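Local coordinates for XAC2610 protein (Xanthomonas axonopodis pv. citri, PDB 4QTQ) that probably acts as an immunity protein that inhibits a peptidoglycan hydrolase used in type IV secretion-mediated bacterial killing, and binds a calcium ion, at residues C167-T173 against E185-T191; P42-N48 against A69-N75; I25-V30 against T77-G81. The contacts are given in a common frame with arbitrary orientation. Where two conformers were deposited one is given. Numbering follows the deposited sequence.

Contact 1: C167-T173 against E185-T191; sequences CIHVFDT and ERLTEDT
This is a hairpin pairing of two antiparallel neighbours, strands 168-176 and 181-190, in the middle of a six-stranded antiparallel meander; strands 157-163 and 198-205 continue the sheet outward. Over 168-173 and 185-190 the extended segments run 4.7 Å apart at closest approach, their directions 167° apart, in unbroken register from I168 opposite D190 to T173 opposite E185. H169/E189, F171/L187 and T173/E185 are hydrogen-bonded pairs: H169 N to E189 O 3.0 Å, E189 N to H169 O 2.9 Å, F171 N to L187 O 2.8 Å, L187 N to F171 O 2.9 Å and T173 N to E185 O 2.9 Å, with a weak return from E185 N to T173 O at 3.3 Å. T191 N also donates to C167 O (2.7 Å), beyond the last pair I168/D190.

On the face carrying F171, both F171 and L187 take chi1 m, and their CB atoms lie 4.2 Å apart. There a water donates to F171 O (2.8 Å) and E185 OE1 (2.6 Å) and accepts from T173 OG1 (2.9 Å). On the other face, R186 (t, t, m) lays its CG 3.5 Å from V170 CG1 and brings NH1 2.9 Å from D172 OD2, a salt bridge. Backbone bonds thus set the register, while an ion pair, a water bridge and modest apolar contact dress the two faces of a largely surface-lying hairpin.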
# COMPACT_ATOMS: atom_id res chain seq x y z
N CYS A 167 9.77 8.01 -20.61
CA CYS A 167 9.24 7.52 -21.88
C CYS A 167 8.86 6.04 -21.85
O CYS A 167 8.37 5.51 -22.85
CB CYS A 167 10.38 7.67 -22.88
SG CYS A 167 11.96 7.30 -22.08
N ILE A 168 9.17 5.35 -20.75
CA ILE A 168 8.78 3.96 -20.59
C ILE A 168 7.83 3.88 -19.40
O ILE A 168 8.19 4.27 -18.29
CB ILE A 168 9.99 3.01 -20.43
CG1 ILE A 168 10.76 2.94 -21.75
CG2 ILE A 168 9.51 1.62 -20.03
CD1 ILE A 168 12.03 2.12 -21.70
N HIS A 169 6.61 3.42 -19.66
CA HIS A 169 5.60 3.26 -18.64
C HIS A 169 5.12 1.83 -18.66
O HIS A 169 4.86 1.27 -19.74
CB HIS A 169 4.41 4.19 -18.91
CG HIS A 169 4.79 5.63 -18.96
ND1 HIS A 169 4.85 6.34 -20.14
CD2 HIS A 169 5.14 6.50 -17.99
CE1 HIS A 169 5.22 7.58 -19.89
NE2 HIS A 169 5.41 7.70 -18.59
N VAL A 170 5.00 1.25 -17.48
CA VAL A 170 4.52 -0.13 -17.34
C VAL A 170 3.25 -0.11 -16.51
O VAL A 170 3.21 0.53 -15.45
CB VAL A 170 5.57 -1.04 -16.70
CG1 VAL A 170 5.04 -2.47 -16.59
CG2 VAL A 170 6.87 -0.98 -17.49
N PHE A 171 2.21 -0.76 -17.02
CA PHE A 171 0.91 -0.78 -16.36
C PHE A 171 0.58 -2.23 -16.05
O PHE A 171 0.34 -3.02 -16.95
CB PHE A 171 -0.17 -0.15 -17.25
CG PHE A 171 0.13 1.26 -17.67
CD1 PHE A 171 -0.18 2.32 -16.85
CD2 PHE A 171 0.73 1.52 -18.90
CE1 PHE A 171 0.11 3.63 -17.24
CE2 PHE A 171 1.02 2.81 -19.29
CZ PHE A 171 0.70 3.87 -18.46
N ASP A 172 0.59 -2.56 -14.77
CA ASP A 172 0.38 -3.93 -14.30
C ASP A 172 -1.02 -4.12 -13.75
O ASP A 172 -1.55 -3.25 -13.07
CB ASP A 172 1.40 -4.28 -13.22
CG ASP A 172 2.75 -4.60 -13.79
OD1 ASP A 172 2.85 -4.85 -15.00
OD2 ASP A 172 3.73 -4.62 -13.03
N THR A 173 -1.61 -5.27 -14.05
CA THR A 173 -2.89 -5.66 -13.49
C THR A 173 -2.71 -7.02 -12.83
O THR A 173 -2.18 -7.97 -13.43
CB THR A 173 -4.01 -5.69 -14.56
OG1 THR A 173 -4.22 -4.37 -15.08
CG2 THR A 173 -5.32 -6.21 -13.97
N GLU A 185 -1.57 -9.26 -16.45
CA GLU A 185 -1.38 -8.39 -17.60
C GLU A 185 -0.32 -7.35 -17.31
O GLU A 185 -0.35 -6.69 -16.26
CB GLU A 185 -2.68 -7.68 -17.97
CG GLU A 185 -2.61 -6.92 -19.28
CD GLU A 185 -3.81 -6.03 -19.49
OE1 GLU A 185 -3.75 -4.86 -19.07
OE2 GLU A 185 -4.80 -6.50 -20.08
N ARG A 186 0.62 -7.21 -18.24
CA ARG A 186 1.62 -6.16 -18.18
C ARG A 186 1.62 -5.43 -19.53
O ARG A 186 1.89 -6.06 -20.57
CB ARG A 186 3.01 -6.73 -17.88
CG ARG A 186 4.07 -5.65 -17.74
CD ARG A 186 5.50 -6.16 -17.71
NE ARG A 186 5.76 -7.19 -16.72
CZ ARG A 186 5.87 -7.00 -15.41
NH1 ARG A 186 5.67 -5.81 -14.86
NH2 ARG A 186 6.14 -8.04 -14.62
N LEU A 187 1.31 -4.13 -19.50
CA LEU A 187 1.31 -3.28 -20.68
C LEU A 187 2.53 -2.37 -20.62
O LEU A 187 2.64 -1.56 -19.70
CB LEU A 187 0.04 -2.41 -20.75
CG LEU A 187 -1.35 -3.05 -20.72
CD1 LEU A 187 -2.41 -2.01 -21.07
CD2 LEU A 187 -1.45 -4.24 -21.67
N THR A 188 3.45 -2.51 -21.57
CA THR A 188 4.65 -1.68 -21.62
C THR A 188 4.53 -0.71 -22.80
O THR A 188 4.37 -1.13 -23.95
CB THR A 188 5.93 -2.52 -21.79
OG1 THR A 188 6.03 -3.46 -20.72
CG2 THR A 188 7.18 -1.62 -21.80
N GLU A 189 4.58 0.58 -22.50
CA GLU A 189 4.54 1.61 -23.54
C GLU A 189 5.88 2.32 -23.61
O GLU A 189 6.39 2.77 -22.59
CB GLU A 189 3.45 2.63 -23.24
CG GLU A 189 2.06 2.03 -23.13
CD GLU A 189 0.97 3.08 -23.28
OE1 GLU A 189 1.23 4.26 -22.96
OE2 GLU A 189 -0.14 2.71 -23.73
N ASP A 190 6.44 2.40 -24.81
CA ASP A 190 7.73 3.03 -25.06
C ASP A 190 7.53 4.21 -26.03
O ASP A 190 7.22 4.00 -27.22
CB ASP A 190 8.71 1.99 -25.63
CG ASP A 190 10.12 2.53 -25.86
OD1 ASP A 190 10.31 3.77 -25.98
OD2 ASP A 190 11.04 1.69 -25.93
N THR A 191 7.68 5.42 -25.51
CA THR A 191 7.50 6.66 -26.29
C THR A 191 8.82 7.42 -26.47
O THR A 191 8.83 8.65 -26.60
CB THR A 191 6.44 7.56 -25.62
OG1 THR A 191 5.21 6.84 -25.54
CG2 THR A 191 6.19 8.85 -26.40
O HOH W 1 5.74 5.80 -22.44
O HOH W 2 -2.32 -3.92 -17.17

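Contact 2: P42-N48 against A69-N75; sequences PGIMLCN and ALYVDSN
L46 (chi1 t, chi2 p) lays its CD1 over the face of the Y71 ring, 3.9 Å from that ring's centroid and 21° off the normal, a CH-pi contact. I44 (m, t) reaches the same ring at its edge, I44 CG2 lying 4.2 Å from Y71 CD2; the ring of Y71 also stacks with W110 of strand 106-112. Beneath these side chains strands 44-47 and 70-73 run antiparallel, their directions 160° apart and their axes 4.6 Å apart at closest approach. I44/D73 and L46/Y71 are non-hydrogen-bonded pairs with side chains on the tyrosine face, M45/V72 and C47/L70 hydrogen-bonded pairs facing the other way. The bonds are M45 N to V72 O 3.0 Å, V72 N to M45 O 2.9 Å, C47 N to L70 O 2.7 Å and L70 N to C47 O 2.8 Å.

On the second face C47 (chi1 m) sets its SG 4.1 Å from V72 CG2; the same sulfur is tied to C37 in a disulfide. At the far end S74 N donates to G43 O at 2.8 Å. G43 has positive phi (77°), and a CB there would clash with N75 OD1. D73 OD1 accepts from N75 N (2.8 Å), an Asx turn at the end of strand 70-73. Strand 38-41 pairs with the other edge of 44-47, and Y71 is backbone-bonded to W110; the core is a small three-stranded antiparallel sheet, hairpin 38-41/44-47 plus strand 70-73.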
# COMPACT_ATOMS: atom_id res chain seq x y z
N PRO A 42 10.67 17.28 5.99
CA PRO A 42 9.69 18.06 6.73
C PRO A 42 8.39 17.30 7.06
O PRO A 42 7.71 16.76 6.18
CB PRO A 42 9.42 19.26 5.82
CG PRO A 42 10.70 19.44 5.07
CD PRO A 42 11.24 18.05 4.86
N GLY A 43 8.06 17.26 8.35
CA GLY A 43 6.85 16.60 8.83
C GLY A 43 6.91 15.08 8.88
O GLY A 43 5.92 14.46 9.24
N ILE A 44 8.05 14.46 8.54
CA ILE A 44 8.13 13.00 8.40
C ILE A 44 9.27 12.38 9.22
O ILE A 44 10.44 12.64 8.95
CB ILE A 44 8.28 12.56 6.92
CG1 ILE A 44 7.05 12.99 6.10
CG2 ILE A 44 8.42 11.03 6.83
CD1 ILE A 44 7.21 12.85 4.60
N MET A 45 8.92 11.54 10.19
CA MET A 45 9.89 10.82 10.98
C MET A 45 10.05 9.40 10.45
O MET A 45 9.06 8.73 10.14
CB MET A 45 9.46 10.74 12.45
CG MET A 45 9.14 12.07 13.11
SD MET A 45 10.54 13.19 13.26
CE MET A 45 11.61 12.32 14.40
N LEU A 46 11.29 8.94 10.35
CA LEU A 46 11.60 7.53 10.13
C LEU A 46 11.76 6.83 11.49
O LEU A 46 12.65 7.17 12.28
CB LEU A 46 12.87 7.39 9.29
CG LEU A 46 13.55 6.01 9.24
CD1 LEU A 46 12.59 4.93 8.75
CD2 LEU A 46 14.78 6.10 8.35
N CYS A 47 10.89 5.87 11.77
CA CYS A 47 10.94 5.07 12.98
C CYS A 47 11.29 3.64 12.63
O CYS A 47 10.44 2.90 12.14
CB CYS A 47 9.58 5.09 13.67
SG CYS A 47 9.03 6.76 14.07
N ASN A 48 12.53 3.25 12.89
CA ASN A 48 12.94 1.87 12.61
C ASN A 48 13.59 1.14 13.80
O ASN A 48 14.38 0.21 13.60
CB ASN A 48 13.83 1.81 11.37
CG ASN A 48 15.10 2.58 11.54
OD1 ASN A 48 15.35 3.18 12.58
ND2 ASN A 48 15.92 2.57 10.50
N ALA A 69 10.09 -1.01 9.43
CA ALA A 69 10.24 0.41 9.71
C ALA A 69 8.89 1.10 9.51
O ALA A 69 7.96 0.49 8.98
CB ALA A 69 11.31 1.04 8.82
N LEU A 70 8.78 2.35 9.96
CA LEU A 70 7.56 3.14 9.82
C LEU A 70 7.91 4.61 9.54
O LEU A 70 8.66 5.24 10.31
CB LEU A 70 6.70 3.04 11.09
CG LEU A 70 5.37 3.84 11.09
CD1 LEU A 70 4.38 3.29 10.08
CD2 LEU A 70 4.73 3.85 12.47
N TYR A 71 7.36 5.12 8.44
CA TYR A 71 7.46 6.53 8.09
C TYR A 71 6.18 7.21 8.53
O TYR A 71 5.13 6.96 7.94
CB TYR A 71 7.66 6.71 6.59
CG TYR A 71 9.03 6.29 6.12
CD1 TYR A 71 9.32 4.96 5.86
CD2 TYR A 71 10.04 7.23 5.95
CE1 TYR A 71 10.59 4.57 5.45
CE2 TYR A 71 11.31 6.85 5.52
CZ TYR A 71 11.58 5.53 5.28
OH TYR A 71 12.84 5.15 4.86
N VAL A 72 6.31 8.04 9.56
CA VAL A 72 5.19 8.77 10.16
C VAL A 72 5.13 10.20 9.62
O VAL A 72 5.94 11.06 9.98
CB VAL A 72 5.34 8.82 11.71
CG1 VAL A 72 4.18 9.57 12.35
CG2 VAL A 72 5.44 7.41 12.27
N ASP A 73 4.17 10.45 8.74
CA ASP A 73 3.97 11.76 8.16
C ASP A 73 2.90 12.46 8.98
O ASP A 73 1.71 12.12 8.90
CB ASP A 73 3.56 11.63 6.69
CG ASP A 73 3.42 12.98 5.99
OD1 ASP A 73 3.41 14.04 6.66
OD2 ASP A 73 3.29 12.95 4.75
N SER A 74 3.33 13.44 9.78
CA SER A 74 2.41 14.18 10.63
C SER A 74 1.46 15.09 9.85
O SER A 74 0.50 15.60 10.42
CB SER A 74 3.17 14.99 11.69
OG SER A 74 3.82 16.10 11.08
N ASN A 75 1.72 15.28 8.55
CA ASN A 75 0.83 16.04 7.66
C ASN A 75 -0.09 15.17 6.78
O ASN A 75 -0.91 15.70 6.03
CB ASN A 75 1.68 17.00 6.81
CG ASN A 75 2.48 17.98 7.66
OD1 ASN A 75 3.68 18.16 7.48
ND2 ASN A 75 1.81 18.61 8.60
O HOH W 3 5.00 16.08 5.71

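Contact 3: I25-V30 against T77-G81; sequences IGGIAV and TFYHG
H80, I25 and F78 bury the most surface here, where the turn joining strands 20-25 and 28-33 packs against strand 78-80 of another sheet. No backbone ladder links the segments: the nearest CA pair, I25 and H80, is 6.6 Å apart, and side chains fill the gap. F78 and H80 point toward 25-30, while Y79 between them points away.

I25 drops CD1 over the face of the F78 ring, 4.2 Å from its centroid and 21° off the normal, a CH-pi contact, and sets CG1 3.8 Å from F78 CB; V30 CG1 meets F78 CE1 at 3.7 Å. H80 (chi1 t) carries its ring to the turn: its CB lies 3.6 Å from I25 CG2, CE1 lies 3.7 Å from I28 CD1, and ND1 donates a weak hydrogen bond to I25 O at 3.2 Å. The turn, I25 to I28, is type I', with G26 and G27 both at positive phi; a CB on G26 would clash with H80 ND1.

H80 NE2 is hydrogen-bonded to E105, which lies in sequence between the calcium ligands H104 and D106. The contact is therefore mainly apolar face-to-face packing of two sheets, consistent with a beta-sandwich, with one histidine supplying its polar edge.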
# COMPACT_ATOMS: atom_id res chain seq x y z
N ILE A 25 -10.14 6.42 13.70
CA ILE A 25 -10.39 6.76 12.31
C ILE A 25 -11.55 5.91 11.81
O ILE A 25 -11.40 4.72 11.55
CB ILE A 25 -9.14 6.51 11.43
CG1 ILE A 25 -7.88 7.03 12.12
CG2 ILE A 25 -9.29 7.21 10.08
CD1 ILE A 25 -7.12 5.99 12.93
N GLY A 26 -12.72 6.53 11.69
CA GLY A 26 -13.91 5.82 11.23
C GLY A 26 -14.25 4.62 12.08
O GLY A 26 -14.66 3.57 11.57
N GLY A 27 -14.09 4.76 13.40
CA GLY A 27 -14.49 3.72 14.35
C GLY A 27 -13.46 2.62 14.56
O GLY A 27 -13.73 1.66 15.28
N ILE A 28 -12.30 2.76 13.92
CA ILE A 28 -11.17 1.85 14.15
C ILE A 28 -10.12 2.64 14.91
O ILE A 28 -9.71 3.72 14.47
CB ILE A 28 -10.57 1.34 12.83
CG1 ILE A 28 -11.60 0.52 12.06
CG2 ILE A 28 -9.33 0.50 13.10
CD1 ILE A 28 -11.27 0.32 10.59
N ALA A 29 -9.70 2.12 16.06
CA ALA A 29 -8.71 2.82 16.88
C ALA A 29 -7.33 2.36 16.45
O ALA A 29 -7.11 1.15 16.29
CB ALA A 29 -8.93 2.55 18.36
N VAL A 30 -6.43 3.31 16.26
CA VAL A 30 -5.06 2.99 15.87
C VAL A 30 -4.10 3.78 16.75
O VAL A 30 -4.24 5.00 16.90
CB VAL A 30 -4.77 3.34 14.39
CG1 VAL A 30 -3.37 2.86 14.01
CG2 VAL A 30 -5.80 2.72 13.46
N THR A 77 -1.27 11.36 7.99
CA THR A 77 -0.96 10.23 8.84
C THR A 77 -1.85 9.01 8.57
O THR A 77 -1.35 7.93 8.24
CB THR A 77 -1.00 10.62 10.33
OG1 THR A 77 -0.36 11.90 10.49
CG2 THR A 77 -0.28 9.58 11.18
N PHE A 78 -3.17 9.20 8.69
CA PHE A 78 -4.12 8.09 8.58
C PHE A 78 -5.15 8.32 7.49
O PHE A 78 -5.67 9.44 7.33
CB PHE A 78 -4.90 7.89 9.88
CG PHE A 78 -4.04 7.66 11.07
CD1 PHE A 78 -3.48 6.41 11.31
CD2 PHE A 78 -3.82 8.68 11.99
CE1 PHE A 78 -2.69 6.19 12.43
CE2 PHE A 78 -3.05 8.46 13.12
CZ PHE A 78 -2.48 7.21 13.34
N TYR A 79 -5.47 7.25 6.78
CA TYR A 79 -6.55 7.25 5.81
C TYR A 79 -7.39 5.98 5.97
O TYR A 79 -6.87 4.88 6.15
CB TYR A 79 -5.99 7.39 4.39
CG TYR A 79 -7.01 7.20 3.28
CD1 TYR A 79 -7.80 8.26 2.82
CD2 TYR A 79 -7.17 5.95 2.69
CE1 TYR A 79 -8.72 8.07 1.80
CE2 TYR A 79 -8.08 5.75 1.67
CZ TYR A 79 -8.85 6.80 1.23
OH TYR A 79 -9.74 6.55 0.21
N HIS A 80 -8.70 6.16 5.93
CA HIS A 80 -9.65 5.06 5.99
C HIS A 80 -10.59 5.24 4.81
O HIS A 80 -11.31 6.23 4.73
CB HIS A 80 -10.38 5.08 7.34
CG HIS A 80 -11.32 3.94 7.55
ND1 HIS A 80 -12.26 3.94 8.56
CD2 HIS A 80 -11.49 2.77 6.89
CE1 HIS A 80 -12.96 2.82 8.52
NE2 HIS A 80 -12.52 2.09 7.51
N GLY A 81 -10.55 4.31 3.88
CA GLY A 81 -11.37 4.39 2.68
C GLY A 81 -10.87 3.48 1.59
O GLY A 81 -9.89 2.74 1.79

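From the N terminus, 25-30 comes first and waits longest: contact 3 closes only when the chain arrives at 77-81, 47 residues on. Contact 2 is nested inside that loop, pairing 42-48 with 69-75; strands 70-73 and 78-80 then follow each other, so the two closures come in quick succession although their centres lie 17 Å apart. Contact 2 holds the three-stranded sheet together; contact 3 sets the four-stranded sheet against the mixed sheet, whose strands 94-97 and 106-112 are joined by the calcium-binding loop. Contact 1 opens and closes later, a short local hairpin in the C-terminal sheet, about 18 Å from contact 3 and 22 Å from contact 2 between nearest atoms.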